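B-agarase (Saccharophagus degradans, PDB 4BQ2) hydrolyses the beta-1,4 linkages of agarose from the chain ends, as a family 50 exo-beta-agarase. Local coordinates at residues K442-D456 and I506-T520. Residues are numbered along the deposited sequence; the frame is centred on the assembly and turned at random.
Sequences KTVSSGADFWGAMPD and IPIHTLGRPSEGVPT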
# COMPACT_ATOMS: atom_id res chain seq x y z
N LYS A 442 -12.16 16.49 -17.79
CA LYS A 442 -11.91 15.43 -18.77
C LYS A 442 -10.79 14.54 -18.25
O LYS A 442 -9.99 14.98 -17.41
CB LYS A 442 -11.55 16.04 -20.12
CG LYS A 442 -12.73 16.67 -20.87
CD LYS A 442 -12.18 17.50 -22.02
CE LYS A 442 -13.19 18.47 -22.63
NZ LYS A 442 -14.27 17.76 -23.35
N THR A 443 -10.74 13.30 -18.75
CA THR A 443 -9.75 12.28 -18.34
C THR A 443 -8.85 11.77 -19.48
O THR A 443 -9.15 11.97 -20.67
CB THR A 443 -10.42 11.06 -17.64
OG1 THR A 443 -11.31 10.37 -18.55
CG2 THR A 443 -11.22 11.53 -16.38
N VAL A 444 -7.75 11.12 -19.11
CA VAL A 444 -6.92 10.32 -20.03
C VAL A 444 -6.68 8.97 -19.32
O VAL A 444 -7.10 8.78 -18.16
CB VAL A 444 -5.58 11.03 -20.36
CG1 VAL A 444 -5.83 12.37 -21.06
CG2 VAL A 444 -4.75 11.24 -19.10
N SER A 445 -6.03 8.04 -20.00
CA SER A 445 -5.83 6.70 -19.44
C SER A 445 -4.43 6.20 -19.74
O SER A 445 -3.88 6.54 -20.79
CB SER A 445 -6.86 5.71 -20.00
OG SER A 445 -6.55 4.39 -19.59
N SER A 446 -3.87 5.44 -18.79
CA SER A 446 -2.60 4.77 -18.92
C SER A 446 -2.82 3.42 -19.59
O SER A 446 -1.86 2.72 -19.88
CB SER A 446 -2.01 4.51 -17.51
OG SER A 446 -2.74 3.49 -16.82
N GLY A 447 -4.08 3.05 -19.81
CA GLY A 447 -4.43 1.70 -20.27
C GLY A 447 -4.45 0.66 -19.15
O GLY A 447 -4.78 -0.51 -19.38
N ALA A 448 -4.09 1.07 -17.94
CA ALA A 448 -4.07 0.15 -16.78
C ALA A 448 -4.22 0.94 -15.49
O ALA A 448 -3.49 0.72 -14.51
CB ALA A 448 -2.79 -0.68 -16.75
N ASP A 449 -5.17 1.87 -15.51
CA ASP A 449 -5.40 2.77 -14.39
C ASP A 449 -5.93 1.96 -13.22
O ASP A 449 -6.95 1.26 -13.34
CB ASP A 449 -6.43 3.84 -14.77
CG ASP A 449 -6.02 4.66 -15.95
OD1 ASP A 449 -4.81 4.92 -16.15
OD2 ASP A 449 -6.94 5.08 -16.69
N PHE A 450 -5.22 2.07 -12.10
CA PHE A 450 -5.55 1.29 -10.93
C PHE A 450 -6.59 1.93 -10.01
O PHE A 450 -7.75 1.51 -9.95
CB PHE A 450 -4.29 0.90 -10.15
CG PHE A 450 -4.58 -0.11 -9.09
CD1 PHE A 450 -4.87 -1.43 -9.44
CD2 PHE A 450 -4.68 0.28 -7.74
CE1 PHE A 450 -5.21 -2.36 -8.48
CE2 PHE A 450 -5.01 -0.67 -6.77
CZ PHE A 450 -5.28 -1.99 -7.15
N TRP A 451 -6.19 2.94 -9.25
CA TRP A 451 -7.15 3.60 -8.33
C TRP A 451 -8.28 4.36 -9.04
O TRP A 451 -9.35 4.57 -8.47
CB TRP A 451 -6.38 4.53 -7.39
CG TRP A 451 -5.45 3.85 -6.40
CD1 TRP A 451 -4.10 4.07 -6.25
CD2 TRP A 451 -5.81 2.88 -5.40
NE1 TRP A 451 -3.60 3.30 -5.24
CE2 TRP A 451 -4.62 2.54 -4.70
CE3 TRP A 451 -7.01 2.25 -5.03
CZ2 TRP A 451 -4.60 1.61 -3.65
CZ3 TRP A 451 -7.00 1.32 -3.98
CH2 TRP A 451 -5.80 1.01 -3.30
N GLY A 452 -8.05 4.77 -10.29
CA GLY A 452 -9.00 5.61 -11.02
C GLY A 452 -8.39 6.14 -12.29
O GLY A 452 -7.17 6.02 -12.50
N ALA A 453 -9.21 6.74 -13.15
CA ALA A 453 -8.72 7.30 -14.41
C ALA A 453 -7.82 8.52 -14.15
O ALA A 453 -7.95 9.20 -13.12
CB ALA A 453 -9.90 7.72 -15.28
N MET A 454 -6.95 8.80 -15.10
CA MET A 454 -5.99 9.91 -14.99
C MET A 454 -6.62 11.22 -15.49
O MET A 454 -7.46 11.20 -16.41
CB MET A 454 -4.71 9.57 -15.76
CG MET A 454 -3.91 8.48 -15.08
SD MET A 454 -3.23 9.00 -13.47
CE MET A 454 -1.87 10.03 -14.03
N PRO A 455 -6.23 12.36 -14.87
CA PRO A 455 -6.84 13.61 -15.23
C PRO A 455 -6.30 14.15 -16.55
O PRO A 455 -5.12 13.94 -16.85
CB PRO A 455 -6.41 14.55 -14.08
CG PRO A 455 -5.08 13.99 -13.62
CD PRO A 455 -5.30 12.49 -13.73
N ASP A 456 -7.14 14.82 -17.31
CA ASP A 456 -6.64 15.60 -18.45
C ASP A 456 -6.20 16.94 -17.93
O ASP A 456 -7.00 17.84 -17.75
CB ASP A 456 -7.70 15.81 -19.56
CG ASP A 456 -7.08 16.41 -20.81
OD1 ASP A 456 -6.15 17.23 -20.65
OD2 ASP A 456 -7.48 16.04 -21.95
N ILE A 506 0.19 6.19 -21.09
CA ILE A 506 -0.56 7.46 -21.29
C ILE A 506 -0.34 8.02 -22.70
O ILE A 506 -1.30 8.35 -23.38
CB ILE A 506 -0.30 8.50 -20.16
CG1 ILE A 506 -0.87 7.97 -18.83
CG2 ILE A 506 -0.97 9.83 -20.49
CD1 ILE A 506 -0.49 8.83 -17.64
N PRO A 507 0.94 8.13 -23.16
CA PRO A 507 1.14 8.53 -24.56
C PRO A 507 0.47 7.59 -25.56
O PRO A 507 -0.20 8.06 -26.47
CB PRO A 507 2.66 8.49 -24.72
CG PRO A 507 3.14 8.94 -23.39
CD PRO A 507 2.21 8.24 -22.40
N ILE A 508 0.59 6.28 -25.36
CA ILE A 508 0.05 5.33 -26.32
C ILE A 508 -1.47 5.47 -26.39
O ILE A 508 -2.03 5.66 -27.47
CB ILE A 508 0.51 3.90 -25.96
CG1 ILE A 508 2.01 3.77 -26.26
CG2 ILE A 508 -0.34 2.81 -26.62
CD1 ILE A 508 2.61 2.44 -25.86
N HIS A 509 -2.14 5.40 -25.24
CA HIS A 509 -3.60 5.53 -25.22
C HIS A 509 -4.10 6.88 -25.76
O HIS A 509 -5.10 6.95 -26.48
CB HIS A 509 -4.14 5.32 -23.80
CG HIS A 509 -5.64 5.22 -23.72
ND1 HIS A 509 -6.47 6.33 -23.72
CD2 HIS A 509 -6.46 4.14 -23.61
CE1 HIS A 509 -7.73 5.93 -23.64
NE2 HIS A 509 -7.75 4.61 -23.57
N THR A 510 -3.41 7.97 -25.40
CA THR A 510 -3.87 9.29 -25.83
C THR A 510 -3.64 9.53 -27.32
O THR A 510 -4.49 10.14 -27.99
CB THR A 510 -3.20 10.38 -24.99
OG1 THR A 510 -3.38 10.05 -23.61
CG2 THR A 510 -3.85 11.75 -25.28
N LEU A 511 -2.51 9.04 -27.82
CA LEU A 511 -2.20 9.16 -29.26
C LEU A 511 -3.25 8.42 -30.07
O LEU A 511 -3.56 8.81 -31.20
CB LEU A 511 -0.80 8.64 -29.58
CG LEU A 511 0.32 9.62 -29.23
CD1 LEU A 511 1.67 8.94 -29.37
CD2 LEU A 511 0.24 10.89 -30.08
N GLY A 512 -3.81 7.36 -29.48
CA GLY A 512 -4.91 6.59 -30.08
C GLY A 512 -6.21 7.36 -30.22
O GLY A 512 -7.09 6.95 -30.98
N ARG A 513 -6.34 8.48 -29.51
CA ARG A 513 -7.57 9.28 -29.52
C ARG A 513 -7.50 10.49 -30.46
O ARG A 513 -6.42 11.02 -30.74
CB ARG A 513 -7.91 9.77 -28.08
CG ARG A 513 -8.09 8.66 -27.06
CD ARG A 513 -8.14 9.21 -25.63
NE ARG A 513 -9.35 10.01 -25.33
CZ ARG A 513 -9.55 10.66 -24.18
NH1 ARG A 513 -8.64 10.61 -23.21
NH2 ARG A 513 -10.69 11.34 -23.98
N PRO A 514 -8.67 10.94 -30.96
CA PRO A 514 -8.79 12.21 -31.70
C PRO A 514 -8.41 13.43 -30.85
O PRO A 514 -8.67 13.45 -29.64
CB PRO A 514 -10.28 12.26 -32.05
CG PRO A 514 -10.95 11.38 -31.05
CD PRO A 514 -9.97 10.28 -30.78
N SER A 515 -7.83 14.45 -31.49
CA SER A 515 -7.52 15.71 -30.80
C SER A 515 -8.76 16.50 -30.37
O SER A 515 -8.75 17.14 -29.31
CB SER A 515 -6.64 16.60 -31.68
OG SER A 515 -5.40 15.97 -31.97
N GLU A 516 -9.80 16.49 -31.20
CA GLU A 516 -11.02 17.23 -30.89
C GLU A 516 -11.63 16.80 -29.56
O GLU A 516 -11.92 15.63 -29.35
CB GLU A 516 -12.08 17.08 -32.02
CG GLU A 516 -13.41 17.78 -31.72
CD GLU A 516 -14.45 17.60 -32.84
OE1 GLU A 516 -14.13 16.95 -33.86
OE2 GLU A 516 -15.58 18.12 -32.71
N GLY A 517 -11.83 17.78 -28.68
CA GLY A 517 -12.45 17.53 -27.37
C GLY A 517 -11.49 16.96 -26.31
O GLY A 517 -11.93 16.68 -25.21
N VAL A 518 -10.21 16.79 -26.66
CA VAL A 518 -9.20 16.11 -25.78
C VAL A 518 -7.98 17.02 -25.64
O VAL A 518 -7.01 16.96 -26.43
CB VAL A 518 -8.80 14.70 -26.31
CG1 VAL A 518 -7.96 13.91 -25.30
CG2 VAL A 518 -10.05 13.87 -26.63
N PRO A 519 -8.03 17.91 -24.64
CA PRO A 519 -6.96 18.90 -24.48
C PRO A 519 -5.54 18.30 -24.43
O PRO A 519 -4.64 18.87 -25.05
CB PRO A 519 -7.31 19.56 -23.15
CG PRO A 519 -8.81 19.59 -23.20
CD PRO A 519 -9.20 18.25 -23.80
N THR A 520 -5.35 17.19 -23.73
CA THR A 520 -4.01 16.58 -23.63
C THR A 520 -3.57 16.06 -25.02
O THR A 520 -2.39 16.14 -25.38
CB THR A 520 -3.97 15.45 -22.54
OG1 THR A 520 -4.05 16.02 -21.21
CG2 THR A 520 -2.71 14.65 -22.63
O HOH W 1 -6.04 9.03 -22.91
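The imidazole of H509 carries the CB of S445 over the centre of one face, a CH-pi contact with S445 CB 3.7 Å from the ring centroid and 6° off the normal. Beside it, the guanidinium of R513 has V518 CG1 of its own segment over one face, while the T443 carbonyl, V444 CA and a water lie at its edge, near its plane. From that edge R513 NH1 gives a nearly straight bond of 2.9 Å to T443 O (177° at the hydrogen). The same water ties S445 N, H509 ND1, T510 OG1 and R513 NH1 together.

The carboxylate of D456 grips the start of helix 519-532, where V518 is the N-cap residue, with both oxygens. D456 OD2 accepts from T520 N through its syn lone pair at 3.0 Å, and OD1 takes a very short bond, 2.5 Å, from T520 OG1. With chi1 at -170°, D456 CG lies opposite the backbone N, which carries the carboxylate over to this helix end; F458 N also donates to OD1. The K442 side chain crosses P519 at about a right angle, K442 CD 3.6 Å from P519 CD, and K442 NZ makes a weak bond to G517 O.

Further along, I506 CG1 rests on S446 CA, its CD1 meets M454 CE at 4.0 Å, and I506 CA points a C-H at S445 O. Two ST turns brace this loop, S445 OG accepting from G447 N and S446 OG from A448 N; D449 OD1 accepts from S446 N and S446 OG on one face of its plane.

This is structural packing within the catalytic module: the antiparallel hairpin of 443-444 and 454-455 sits against helix 505-511 and the first turn of helix 519-532, while Y578 of helix 565-593 touches V444 and M454.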